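Ralf, proline/betaine transporter (Legionella pneumophila, PDB 4D7Q) probably acts as a guanine nucleotide exchange factor through its Legionella Sec7 domain, fused here to the capping domain of Rickettsia prowazekii RalF. Local coordinates at residues Lys25-Ile30 and Ala335-Leu340; Asn31-Ile36 and Glu46-Phe51; Thr150-Pro155 and Ser191-Lys196; Thr262-Ser267 and Ala277-Val282. The protein carries 2 engineered substitutions. All coordinates share one frame; numbering follows the deposited sequence.

Contact 1. Residues Lys25-Ile30 and Ala335-Leu340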
loop_
_atom_site.group_PDB
_atom_site.type_symbol
_atom_site.label_atom_id
_atom_site.label_comp_id
_atom_site.label_asym_id
_atom_site.label_seq_id
_atom_site.Cartn_x
_atom_site.Cartn_y
_atom_site.Cartn_z
ATOM N N LYS A 25 -13.424 -10.582 -10.679
ATOM C CA LYS A 25 -13.753 -9.661 -9.587
ATOM C C LYS A 25 -13.277 -10.288 -8.262
ATOM O O LYS A 25 -13.934 -11.202 -7.759
ATOM C CB LYS A 25 -15.249 -9.295 -9.562
ATOM C CG LYS A 25 -15.526 -8.067 -8.725
ATOM C CD LYS A 25 -16.973 -7.891 -8.319
ATOM C CE LYS A 25 -17.099 -6.555 -7.606
ATOM N NZ LYS A 25 -18.491 -6.275 -7.138
ATOM N N PRO A 26 -12.134 -9.817 -7.701
ATOM C CA PRO A 26 -11.579 -10.427 -6.463
ATOM C C PRO A 26 -12.538 -10.690 -5.308
ATOM O O PRO A 26 -12.454 -11.751 -4.684
ATOM C CB PRO A 26 -10.446 -9.468 -6.089
ATOM C CG PRO A 26 -9.971 -8.993 -7.403
ATOM C CD PRO A 26 -11.245 -8.746 -8.190
ATOM N N LYS A 27 -13.477 -9.753 -5.064
ATOM C CA LYS A 27 -14.523 -9.845 -4.043
ATOM C C LYS A 27 -15.325 -11.161 -4.162
ATOM O O LYS A 27 -15.613 -11.795 -3.148
ATOM C CB LYS A 27 -15.471 -8.650 -4.189
ATOM C CG LYS A 27 -16.586 -8.610 -3.159
ATOM C CD LYS A 27 -17.372 -7.337 -3.327
ATOM C CE LYS A 27 -18.256 -7.062 -2.154
ATOM N NZ LYS A 27 -18.872 -5.716 -2.281
ATOM N N ASN A 28 -15.676 -11.543 -5.401
ATOM C CA ASN A 28 -16.431 -12.752 -5.713
ATOM C C ASN A 28 -15.643 -14.039 -5.452
ATOM O O ASN A 28 -16.239 -15.037 -5.033
ATOM C CB ASN A 28 -16.921 -12.700 -7.163
ATOM C CG ASN A 28 -18.104 -11.775 -7.371
ATOM O OD1 ASN A 28 -18.776 -11.340 -6.432
ATOM N ND2 ASN A 28 -18.367 -11.445 -8.613
ATOM N N GLY A 29 -14.332 -14.011 -5.735
ATOM C CA GLY A 29 -13.441 -15.145 -5.489
ATOM C C GLY A 29 -13.288 -15.373 -4.005
ATOM O O GLY A 29 -13.405 -16.500 -3.529
ATOM N N ILE A 30 -13.094 -14.269 -3.250
ATOM C CA ILE A 30 -12.986 -14.279 -1.789
ATOM C C ILE A 30 -14.289 -14.796 -1.194
ATOM O O ILE A 30 -14.255 -15.674 -0.322
ATOM C CB ILE A 30 -12.579 -12.878 -1.221
ATOM C CG1 ILE A 30 -11.159 -12.429 -1.692
ATOM C CG2 ILE A 30 -12.728 -12.797 0.309
ATOM C CD1 ILE A 30 -9.989 -13.316 -1.301
ATOM N N ALA A 335 -10.330 -0.634 -10.952
ATOM C CA ALA A 335 -11.431 -1.194 -10.147
ATOM C C ALA A 335 -11.110 -1.118 -8.664
ATOM O O ALA A 335 -9.947 -1.225 -8.278
ATOM C CB ALA A 335 -11.678 -2.656 -10.523
ATOM N N THR A 336 -12.123 -0.889 -7.842
ATOM C CA THR A 336 -11.944 -0.948 -6.391
ATOM C C THR A 336 -12.403 -2.364 -6.026
ATOM O O THR A 336 -12.847 -3.096 -6.908
ATOM C CB THR A 336 -12.705 0.148 -5.630
ATOM O OG1 THR A 336 -14.106 -0.115 -5.668
ATOM C CG2 THR A 336 -12.379 1.544 -6.105
ATOM N N TYR A 337 -12.321 -2.751 -4.749
ATOM C CA TYR A 337 -12.765 -4.078 -4.329
ATOM C C TYR A 337 -14.281 -4.285 -4.623
ATOM O O TYR A 337 -14.718 -5.405 -4.912
ATOM C CB TYR A 337 -12.495 -4.238 -2.829
ATOM C CG TYR A 337 -12.722 -5.644 -2.314
ATOM C CD1 TYR A 337 -11.840 -6.674 -2.628
ATOM C CD2 TYR A 337 -13.796 -5.934 -1.472
ATOM C CE1 TYR A 337 -12.027 -7.962 -2.133
ATOM C CE2 TYR A 337 -13.964 -7.207 -0.931
ATOM C CZ TYR A 337 -13.070 -8.217 -1.259
ATOM O OH TYR A 337 -13.255 -9.501 -0.808
ATOM N N ASP A 338 -15.065 -3.190 -4.562
ATOM C CA ASP A 338 -16.512 -3.202 -4.721
ATOM C C ASP A 338 -17.066 -2.747 -6.073
ATOM O O ASP A 338 -18.167 -3.157 -6.459
ATOM C CB ASP A 338 -17.117 -2.353 -3.610
ATOM C CG ASP A 338 -16.688 -2.818 -2.237
ATOM O OD1 ASP A 338 -17.102 -3.918 -1.832
ATOM O OD2 ASP A 338 -15.949 -2.075 -1.570
ATOM N N TYR A 339 -16.337 -1.876 -6.762
ATOM C CA TYR A 339 -16.771 -1.312 -8.030
ATOM C C TYR A 339 -15.839 -1.670 -9.148
ATOM O O TYR A 339 -14.614 -1.500 -9.035
ATOM C CB TYR A 339 -16.917 0.208 -7.916
ATOM C CG TYR A 339 -18.085 0.609 -7.045
ATOM C CD1 TYR A 339 -19.398 0.489 -7.504
ATOM C CD2 TYR A 339 -17.885 1.085 -5.750
ATOM C CE1 TYR A 339 -20.481 0.839 -6.701
ATOM C CE2 TYR A 339 -18.962 1.458 -4.942
ATOM C CZ TYR A 339 -20.259 1.311 -5.416
ATOM O OH TYR A 339 -21.334 1.627 -4.623
ATOM N N LEU A 340 -16.425 -2.148 -10.246
ATOM C CA LEU A 340 -15.698 -2.528 -11.444
ATOM C C LEU A 340 -15.065 -1.282 -12.058
ATOM O O LEU A 340 -15.557 -0.178 -11.831
ATOM C CB LEU A 340 -16.660 -3.206 -12.456
ATOM C CG LEU A 340 -17.300 -4.545 -12.020
ATOM C CD1 LEU A 340 -18.295 -5.047 -13.070
ATOM C CD2 LEU A 340 -16.243 -5.631 -11.782
HETATM O O HOH W 1 -13.228 -7.036 -6.167
#
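Lys27 crosses the ring of Tyr337 at about a right angle, its CB lying over one face in a CH-pi contact, 3.9 Å from the ring centroid and offset toward the rim. With CG anti to the backbone N (chi1 -171°), the tyrosine brings its ring against the first turn of helix 26-40, where Tyr337 OH ends 3.5 Å from Ile30 CB. The same lysine runs on fully extended past the ring, and Lys27 NZ forms a 2.6 Å salt bridge with Asp338 OD1 on the anti lone pair of that oxygen. The other carboxylate oxygen of Asp338 pairs with Arg305, so two cations, Lys27 and Arg305, share the group and would be expected to stabilise its charge. Lys25, also extended, reaches the backbone instead: its NZ donates to Asp338 O over 3.2 Å from 54° above the carbonyl plane. Lower on that chain, Lys25 CG meets Leu340 CD2 at 4.0 Å. Within 335-340, Thr336 OG1 accepts from Tyr339 N, an ST motif that shapes the turn ahead of helix 341-351. As an interface between two fused parts, this joins a Sec7 helix N-terminus to a capping-domain loop by lysine-aspartate pairing and aliphatic-over-aromatic packing.

Contact 2. Residues Asn31-Ile36 and Glu46-Phe51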
loop_
_atom_site.group_PDB
_atom_site.type_symbol
_atom_site.label_atom_id
_atom_site.label_comp_id
_atom_site.label_asym_id
_atom_site.label_seq_id
_atom_site.Cartn_x
_atom_site.Cartn_y
_atom_site.Cartn_z
ATOM N N ASN A 31 -15.435 -14.260 -1.668
ATOM C CA ASN A 31 -16.748 -14.680 -1.174
ATOM C C ASN A 31 -17.017 -16.140 -1.460
ATOM O O ASN A 31 -17.641 -16.798 -0.631
ATOM C CB ASN A 31 -17.877 -13.815 -1.745
ATOM C CG ASN A 31 -18.000 -12.442 -1.117
ATOM O OD1 ASN A 31 -17.374 -12.119 -0.093
ATOM N ND2 ASN A 31 -18.828 -11.604 -1.716
ATOM N N LYS A 32 -16.533 -16.663 -2.612
ATOM C CA LYS A 32 -16.711 -18.089 -2.936
ATOM C C LYS A 32 -15.947 -18.950 -1.904
ATOM O O LYS A 32 -16.493 -19.933 -1.419
ATOM C CB LYS A 32 -16.274 -18.397 -4.387
ATOM C CG LYS A 32 -16.535 -19.833 -4.848
ATOM C CD LYS A 32 -17.998 -20.056 -5.222
ATOM C CE LYS A 32 -18.404 -21.507 -5.150
ATOM N NZ LYS A 32 -19.877 -21.653 -4.997
ATOM N N ILE A 33 -14.722 -18.532 -1.515
ATOM C CA ILE A 33 -13.935 -19.242 -0.501
ATOM C C ILE A 33 -14.713 -19.217 0.815
ATOM O O ILE A 33 -14.910 -20.274 1.436
ATOM C CB ILE A 33 -12.487 -18.693 -0.324
ATOM C CG1 ILE A 33 -11.632 -18.903 -1.598
ATOM C CG2 ILE A 33 -11.799 -19.320 0.932
ATOM C CD1 ILE A 33 -10.271 -18.105 -1.581
ATOM N N LYS A 34 -15.179 -18.017 1.218
ATOM C CA LYS A 34 -15.918 -17.871 2.480
ATOM C C LYS A 34 -17.179 -18.746 2.557
ATOM O O LYS A 34 -17.439 -19.351 3.589
ATOM C CB LYS A 34 -16.193 -16.395 2.801
ATOM C CG LYS A 34 -14.897 -15.594 3.112
ATOM C CD LYS A 34 -15.140 -14.088 3.162
ATOM C CE LYS A 34 -15.950 -13.672 4.370
ATOM N NZ LYS A 34 -16.404 -12.258 4.285
ATOM N N GLU A 35 -17.915 -18.856 1.446
ATOM C CA GLU A 35 -19.141 -19.652 1.360
ATOM C C GLU A 35 -18.860 -21.138 1.598
ATOM O O GLU A 35 -19.572 -21.764 2.385
ATOM C CB GLU A 35 -19.822 -19.436 0.005
ATOM C CG GLU A 35 -20.566 -18.110 -0.065
ATOM C CD GLU A 35 -20.799 -17.524 -1.447
ATOM O OE1 GLU A 35 -20.572 -18.229 -2.460
ATOM O OE2 GLU A 35 -21.233 -16.353 -1.512
ATOM N N ILE A 36 -17.797 -21.682 0.936
ATOM C CA ILE A 36 -17.347 -23.074 1.061
ATOM C C ILE A 36 -16.934 -23.306 2.506
ATOM O O ILE A 36 -17.401 -24.249 3.134
ATOM C CB ILE A 36 -16.215 -23.433 0.037
ATOM C CG1 ILE A 36 -16.717 -23.286 -1.425
ATOM C CG2 ILE A 36 -15.697 -24.865 0.279
ATOM C CD1 ILE A 36 -15.612 -23.098 -2.473
ATOM N N GLU A 46 -7.265 -18.758 7.050
ATOM C CA GLU A 46 -6.183 -19.660 6.657
ATOM C C GLU A 46 -6.362 -20.149 5.224
ATOM O O GLU A 46 -5.374 -20.226 4.494
ATOM C CB GLU A 46 -6.041 -20.835 7.643
ATOM C CG GLU A 46 -5.652 -20.390 9.053
ATOM C CD GLU A 46 -6.792 -19.959 9.967
ATOM O OE1 GLU A 46 -7.963 -19.949 9.519
ATOM O OE2 GLU A 46 -6.508 -19.633 11.140
ATOM N N GLU A 47 -7.618 -20.417 4.799
ATOM C CA GLU A 47 -7.900 -20.862 3.432
ATOM C C GLU A 47 -7.595 -19.789 2.408
ATOM O O GLU A 47 -6.978 -20.087 1.387
ATOM C CB GLU A 47 -9.344 -21.360 3.274
ATOM C CG GLU A 47 -9.656 -22.629 4.058
ATOM C CD GLU A 47 -8.824 -23.858 3.748
ATOM O OE1 GLU A 47 -8.501 -24.093 2.561
ATOM O OE2 GLU A 47 -8.481 -24.584 4.706
ATOM N N ILE A 48 -8.020 -18.535 2.670
ATOM C CA ILE A 48 -7.762 -17.404 1.759
ATOM C C ILE A 48 -6.246 -17.217 1.630
ATOM O O ILE A 48 -5.728 -17.134 0.506
ATOM C CB ILE A 48 -8.459 -16.117 2.250
ATOM C CG1 ILE A 48 -9.997 -16.299 2.318
ATOM C CG2 ILE A 48 -8.063 -14.923 1.369
ATOM C CD1 ILE A 48 -10.788 -15.202 3.134
ATOM N N ALA A 49 -5.541 -17.214 2.788
ATOM C CA ALA A 49 -4.081 -17.074 2.845
ATOM C C ALA A 49 -3.372 -18.168 2.047
ATOM O O ALA A 49 -2.489 -17.857 1.241
ATOM C CB ALA A 49 -3.603 -17.085 4.297
ATOM N N GLU A 50 -3.762 -19.442 2.256
ATOM C CA GLU A 50 -3.149 -20.571 1.548
ATOM C C GLU A 50 -3.479 -20.567 0.064
ATOM O O GLU A 50 -2.642 -20.970 -0.740
ATOM C CB GLU A 50 -3.524 -21.910 2.174
ATOM C CG GLU A 50 -2.855 -22.156 3.514
ATOM C CD GLU A 50 -3.642 -23.068 4.433
ATOM O OE1 GLU A 50 -4.559 -23.763 3.937
ATOM O OE2 GLU A 50 -3.355 -23.072 5.651
ATOM N N PHE A 51 -4.682 -20.086 -0.302
ATOM C CA PHE A 51 -5.102 -19.944 -1.702
ATOM C C PHE A 51 -4.152 -18.975 -2.407
ATOM O O PHE A 51 -3.660 -19.293 -3.483
ATOM C CB PHE A 51 -6.560 -19.437 -1.785
ATOM C CG PHE A 51 -7.023 -19.069 -3.177
ATOM C CD1 PHE A 51 -7.288 -20.055 -4.122
ATOM C CD2 PHE A 51 -7.194 -17.737 -3.542
ATOM C CE1 PHE A 51 -7.692 -19.716 -5.414
ATOM C CE2 PHE A 51 -7.647 -17.400 -4.827
ATOM C CZ PHE A 51 -7.867 -18.394 -5.759
#
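Ile33 is the first residue of 31-36 to meet the neighbouring helix, and it does so with both of its branches. Its chi1 of -65° sets CG2 anti to the backbone N and CG1 beside it, so the two arms spread along helix 44-54. One arm, Ile33 CG2, rests 3.8 Å from Ile48 CG1 and 4.0 Å from Glu47 CB. The other arm ends in CD1, which lies 3.7 Å from CD2 of Phe51 and equally near the CG of that ring. A single isoleucine thus spans a full turn of its partner, from Glu47 to Phe51. Lys34 follows with its aliphatic part alone, CG standing 4.1 Å from Ile48 CD1, while a bend at chi3 turns the chain toward Glu74, with which NZ forms a salt bridge. Glu47 lends only its CB, since its chain folds at chi2 and carries the carboxylate off. Ile18 of helix 15-24 touches both Ile33 and Phe51 and extends the apolar cluster. The axes of the two segments approach to 10.0 Å with their directions 135° apart, and a short connection joins the helices: an apolar helical hairpin, one of the building units of the all-helical Sec7 fold.

Contact 3. Residues Thr150-Pro155 and Ser191-Lys196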
loop_
_atom_site.group_PDB
_atom_site.type_symbol
_atom_site.label_atom_id
_atom_site.label_comp_id
_atom_site.label_asym_id
_atom_site.label_seq_id
_atom_site.Cartn_x
_atom_site.Cartn_y
_atom_site.Cartn_z
ATOM N N THR A 150 17.521 -0.028 -3.251
ATOM C CA THR A 150 17.057 0.623 -4.466
ATOM C C THR A 150 18.136 1.569 -5.034
ATOM O O THR A 150 18.415 1.545 -6.235
ATOM C CB THR A 150 15.711 1.346 -4.223
ATOM O OG1 THR A 150 14.798 0.481 -3.551
ATOM C CG2 THR A 150 15.064 1.811 -5.508
ATOM N N ASP A 151 18.715 2.414 -4.177
ATOM C CA ASP A 151 19.731 3.370 -4.621
ATOM C C ASP A 151 21.058 2.752 -4.999
ATOM O O ASP A 151 21.624 3.152 -6.017
ATOM C CB ASP A 151 19.917 4.487 -3.581
ATOM C CG ASP A 151 18.838 5.549 -3.649
ATOM O OD1 ASP A 151 17.912 5.412 -4.492
ATOM O OD2 ASP A 151 18.935 6.536 -2.897
ATOM N N LEU A 152 21.575 1.805 -4.186
ATOM C CA LEU A 152 22.873 1.150 -4.452
ATOM C C LEU A 152 22.899 0.445 -5.802
ATOM O O LEU A 152 23.943 0.424 -6.460
ATOM C CB LEU A 152 23.270 0.143 -3.340
ATOM C CG LEU A 152 23.788 0.728 -1.991
ATOM C CD1 LEU A 152 24.281 -0.381 -1.071
ATOM C CD2 LEU A 152 24.979 1.618 -2.190
ATOM N N HIS A 153 21.750 -0.140 -6.191
ATOM C CA HIS A 153 21.562 -0.883 -7.435
ATOM C C HIS A 153 21.066 -0.006 -8.581
ATOM O O HIS A 153 20.819 -0.518 -9.658
ATOM C CB HIS A 153 20.712 -2.150 -7.206
ATOM C CG HIS A 153 21.422 -3.143 -6.355
ATOM N ND1 HIS A 153 22.371 -3.998 -6.890
ATOM C CD2 HIS A 153 21.395 -3.304 -5.012
ATOM C CE1 HIS A 153 22.869 -4.668 -5.870
ATOM N NE2 HIS A 153 22.314 -4.288 -4.714
ATOM N N ASN A 154 20.955 1.318 -8.369
ATOM C CA ASN A 154 20.586 2.221 -9.439
ATOM C C ASN A 154 21.910 2.780 -10.046
ATOM O O ASN A 154 22.566 3.620 -9.416
ATOM C CB ASN A 154 19.665 3.302 -8.921
ATOM C CG ASN A 154 19.156 4.273 -9.942
ATOM O OD1 ASN A 154 19.745 4.493 -11.006
ATOM N ND2 ASN A 154 18.034 4.878 -9.635
ATOM N N PRO A 155 22.337 2.292 -11.252
ATOM C CA PRO A 155 23.603 2.767 -11.836
ATOM C C PRO A 155 23.613 4.242 -12.202
ATOM O O PRO A 155 24.690 4.802 -12.362
ATOM C CB PRO A 155 23.778 1.877 -13.077
ATOM C CG PRO A 155 22.393 1.505 -13.450
ATOM C CD PRO A 155 21.686 1.308 -12.148
ATOM N N SER A 191 26.551 -5.709 3.310
ATOM C CA SER A 191 27.108 -6.651 2.337
ATOM C C SER A 191 26.004 -7.342 1.518
ATOM O O SER A 191 26.123 -7.438 0.305
ATOM C CB SER A 191 27.973 -7.697 3.048
ATOM O OG SER A 191 28.505 -8.603 2.094
ATOM N N GLU A 192 24.912 -7.774 2.176
ATOM C CA GLU A 192 23.790 -8.447 1.507
ATOM C C GLU A 192 22.951 -7.488 0.683
ATOM O O GLU A 192 22.465 -7.871 -0.382
ATOM C CB GLU A 192 22.909 -9.146 2.524
ATOM C CG GLU A 192 23.593 -10.287 3.242
ATOM C CD GLU A 192 22.644 -10.975 4.192
ATOM O OE1 GLU A 192 21.616 -11.500 3.717
ATOM O OE2 GLU A 192 22.886 -10.922 5.415
ATOM N N ILE A 193 22.783 -6.248 1.156
ATOM C CA ILE A 193 22.063 -5.200 0.401
ATOM C C ILE A 193 22.840 -4.922 -0.917
ATOM O O ILE A 193 22.254 -4.895 -2.008
ATOM C CB ILE A 193 21.905 -3.911 1.275
ATOM C CG1 ILE A 193 20.820 -4.111 2.353
ATOM C CG2 ILE A 193 21.603 -2.692 0.429
ATOM C CD1 ILE A 193 20.767 -2.951 3.445
ATOM N N LYS A 194 24.156 -4.748 -0.786
ATOM C CA LYS A 194 25.060 -4.467 -1.901
ATOM C C LYS A 194 25.164 -5.606 -2.940
ATOM O O LYS A 194 25.257 -5.336 -4.142
ATOM C CB LYS A 194 26.433 -4.013 -1.369
ATOM C CG LYS A 194 27.200 -3.176 -2.371
ATOM C CD LYS A 194 28.627 -2.861 -1.936
ATOM C CE LYS A 194 29.493 -2.444 -3.112
ATOM N NZ LYS A 194 28.986 -1.228 -3.816
ATOM N N ALA A 195 25.101 -6.865 -2.484
ATOM C CA ALA A 195 25.252 -8.045 -3.347
ATOM C C ALA A 195 24.169 -8.282 -4.378
ATOM O O ALA A 195 24.472 -8.778 -5.462
ATOM C CB ALA A 195 25.425 -9.303 -2.504
ATOM N N LYS A 196 22.909 -7.976 -4.039
ATOM C CA LYS A 196 21.810 -8.329 -4.901
ATOM C C LYS A 196 20.716 -7.263 -4.948
ATOM O O LYS A 196 20.246 -6.845 -3.885
ATOM C CB LYS A 196 21.241 -9.681 -4.385
ATOM C CG LYS A 196 20.388 -10.466 -5.380
ATOM C CD LYS A 196 20.022 -11.855 -4.827
ATOM C CE LYS A 196 21.057 -12.910 -5.164
ATOM N NZ LYS A 196 20.736 -14.232 -4.560
HETATM O O HOH W 2 26.274 -1.513 -5.266
#
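Two helix ends of the Sec7 part meet where His153, just past helix 135-152, reaches the last turn of helix 183-195. Its imidazole donates from NE2 to Ile193 O over 2.8 Å, with an N-H...O angle of 155°, so NE2 carries a proton in this bond. The acceptor lies within 4° of the ring plane, and the donor lies in the carbonyl plane, so the bond fixes the rotation of the ring. With CG anti to the carbonyl carbon, the ring projects into the helix end: Lys194 O comes within 3.0 Å of His153 CE1, and the carbonyl carbon of Lys196 sits over one face, 3.4 Å from His153 NE2. Apolar contact is supplied by Leu152, whose CD1 meets Ile193 CG2 at 3.8 Å, the two side chains crossing at about a right angle. A water donates to Leu152 O and accepts from Lys194 NZ at 3.1 Å. Asn149, one turn before His153, bonds Lys196 O and, weakly, Ile193 O. The residues Asn-Thr-Asp-Leu-His-Asn-Pro belong to the sequence motif that in Sec7 relatives contributes to the Arf-binding groove, and here its histidine ties the motif to a helix C-terminus.

Contact 4. Residues Thr262-Ser267 and Ala277-Val282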
loop_
_atom_site.group_PDB
_atom_site.type_symbol
_atom_site.label_atom_id
_atom_site.label_comp_id
_atom_site.label_asym_id
_atom_site.label_seq_id
_atom_site.Cartn_x
_atom_site.Cartn_y
_atom_site.Cartn_z
ATOM N N THR A 262 7.564 7.441 2.081
ATOM C CA THR A 262 6.650 7.209 0.947
ATOM C C THR A 262 6.143 8.488 0.299
ATOM O O THR A 262 5.559 8.438 -0.793
ATOM C CB THR A 262 5.403 6.437 1.426
ATOM O OG1 THR A 262 4.750 7.212 2.401
ATOM C CG2 THR A 262 5.711 5.065 1.974
ATOM N N GLY A 263 6.320 9.607 0.993
ATOM C CA GLY A 263 5.851 10.895 0.506
ATOM C C GLY A 263 4.377 11.132 0.755
ATOM O O GLY A 263 3.816 12.128 0.284
ATOM N N TYR A 264 3.736 10.223 1.513
ATOM C CA TYR A 264 2.320 10.331 1.851
ATOM C C TYR A 264 2.149 11.464 2.825
ATOM O O TYR A 264 2.669 11.378 3.940
ATOM C CB TYR A 264 1.845 9.004 2.465
ATOM C CG TYR A 264 0.419 8.965 2.958
ATOM C CD1 TYR A 264 -0.641 9.330 2.125
ATOM C CD2 TYR A 264 0.111 8.408 4.192
ATOM C CE1 TYR A 264 -1.966 9.231 2.554
ATOM C CE2 TYR A 264 -1.206 8.317 4.642
ATOM C CZ TYR A 264 -2.241 8.736 3.824
ATOM O OH TYR A 264 -3.525 8.600 4.275
ATOM N N LYS A 265 1.487 12.546 2.385
ATOM C CA LYS A 265 1.271 13.739 3.208
ATOM C C LYS A 265 0.014 13.602 4.069
ATOM O O LYS A 265 -0.147 14.333 5.042
ATOM C CB LYS A 265 1.207 15.025 2.358
ATOM C CG LYS A 265 2.460 15.331 1.537
ATOM C CD LYS A 265 3.676 15.650 2.421
ATOM C CE LYS A 265 4.969 15.526 1.667
ATOM N NZ LYS A 265 6.131 15.960 2.491
ATOM N N GLY A 266 -0.852 12.664 3.712
ATOM C CA GLY A 266 -2.081 12.427 4.449
ATOM C C GLY A 266 -3.288 12.327 3.552
ATOM O O GLY A 266 -3.184 12.467 2.319
ATOM N N SER A 267 -4.442 12.071 4.178
ATOM C CA SER A 267 -5.705 11.892 3.457
ATOM C C SER A 267 -6.750 12.948 3.784
ATOM O O SER A 267 -7.020 13.231 4.955
ATOM C CB SER A 267 -6.293 10.507 3.719
ATOM O OG SER A 267 -5.628 9.482 2.997
ATOM N N ALA A 277 -19.085 9.519 0.766
ATOM C CA ALA A 277 -17.785 9.646 1.421
ATOM C C ALA A 277 -16.667 9.199 0.491
ATOM O O ALA A 277 -16.807 8.209 -0.227
ATOM C CB ALA A 277 -17.753 8.882 2.738
ATOM N N ALA A 278 -15.583 9.991 0.440
ATOM C CA ALA A 278 -14.465 9.739 -0.468
ATOM C C ALA A 278 -13.156 10.224 0.122
ATOM O O ALA A 278 -13.152 11.150 0.936
ATOM C CB ALA A 278 -14.721 10.415 -1.809
ATOM N N GLU A 279 -12.045 9.623 -0.303
ATOM C CA GLU A 279 -10.735 9.970 0.235
ATOM C C GLU A 279 -9.734 10.422 -0.835
ATOM O O GLU A 279 -9.647 9.806 -1.902
ATOM C CB GLU A 279 -10.202 8.743 1.007
ATOM C CG GLU A 279 -8.750 8.798 1.443
ATOM C CD GLU A 279 -8.205 7.478 1.955
ATOM O OE1 GLU A 279 -8.703 6.412 1.530
ATOM O OE2 GLU A 279 -7.274 7.508 2.787
ATOM N N ILE A 280 -8.976 11.498 -0.537
ATOM C CA ILE A 280 -7.901 11.957 -1.411
ATOM C C ILE A 280 -6.586 11.649 -0.712
ATOM O O ILE A 280 -6.248 12.307 0.270
ATOM C CB ILE A 280 -7.909 13.449 -1.875
ATOM C CG1 ILE A 280 -9.290 13.978 -2.335
ATOM C CG2 ILE A 280 -6.835 13.641 -2.973
ATOM C CD1 ILE A 280 -9.322 15.581 -2.482
ATOM N N GLN A 281 -5.816 10.703 -1.246
ATOM C CA GLN A 281 -4.479 10.416 -0.711
ATOM C C GLN A 281 -3.511 11.303 -1.472
ATOM O O GLN A 281 -3.490 11.265 -2.703
ATOM C CB GLN A 281 -4.100 8.965 -0.889
ATOM C CG GLN A 281 -4.975 7.982 -0.111
ATOM C CD GLN A 281 -4.588 6.588 -0.516
ATOM O OE1 GLN A 281 -3.416 6.216 -0.475
ATOM N NE2 GLN A 281 -5.545 5.813 -0.988
ATOM N N VAL A 282 -2.773 12.155 -0.730
ATOM C CA VAL A 282 -1.808 13.142 -1.237
ATOM C C VAL A 282 -0.367 12.642 -0.999
ATOM O O VAL A 282 0.018 12.363 0.142
ATOM C CB VAL A 282 -2.018 14.563 -0.618
ATOM C CG1 VAL A 282 -0.940 15.555 -1.113
ATOM C CG2 VAL A 282 -3.428 15.108 -0.917
#
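Lys265 and Gly266 both face Val282 across an antiparallel hairpin of the capping-domain part, its strand axes 4.9 Å apart and their directions 167° from each other. Lys265 N donates to Val282 O over 2.7 Å, and Val282 N returns a bond of 3.1 Å to Gly266 O. Two successive residues thus oppose one, as in a beta bulge, and Gly266 adopts a phi of 132° at which a CB would jam against the preceding carbonyl. Ser267 and Gln281 then form a non-hydrogen-bonded pair.

The side chains on the Ser267-Gln281 face carry the polar contact. Tyr264, with CG anti to the backbone N, lays its ring along the strand so that the backbone N of Gly266 lies over one face, toward the rim. Its OH donates to Ser267 OG over 2.6 Å, the serine oxygen lying at the ring edge, in plane. That OG in turn donates to Glu279 OE2, also at 2.6 Å, approaching on the anti side and 21° out of the carboxylate plane. Gln281 lies beside this chain of hydrogen bonds: its CB packs 4.1 Å from Tyr264 CE1 and its CG stands 3.5 Å from Ser267 OG. The amide beyond bonds Tyr283 through OE1 and Glu109 of the Sec7 part through NE2. The bonds run one way, tyrosine to serine to glutamate, and Glu279 OE2 also bonds a glycerol, consistent with an ionised carboxylate.

Contacts 1 and 2 share helix 26-40 and touch directly: Ile30, met by Tyr337 OH in contact 1, also packs on Ile48 of contact 2, with Ile30 CD1 3.7 Å from Ile48 CG2. Contact 3 lies at the other end of the Sec7 part, its centre about 38 Å from that of contact 2. Contact 4 belongs to the capping part, about 22 Å between centres from contact 1, and its nearest atoms are about 11 Å from contact 3. Through Gln281 it meets Glu109, which by its sequence probably corresponds to the exchange glutamate of Sec7 relatives. Contact 1, this bond and the Asp151-Arg290 salt bridge beside contact 3 are places where the two fused parts meet.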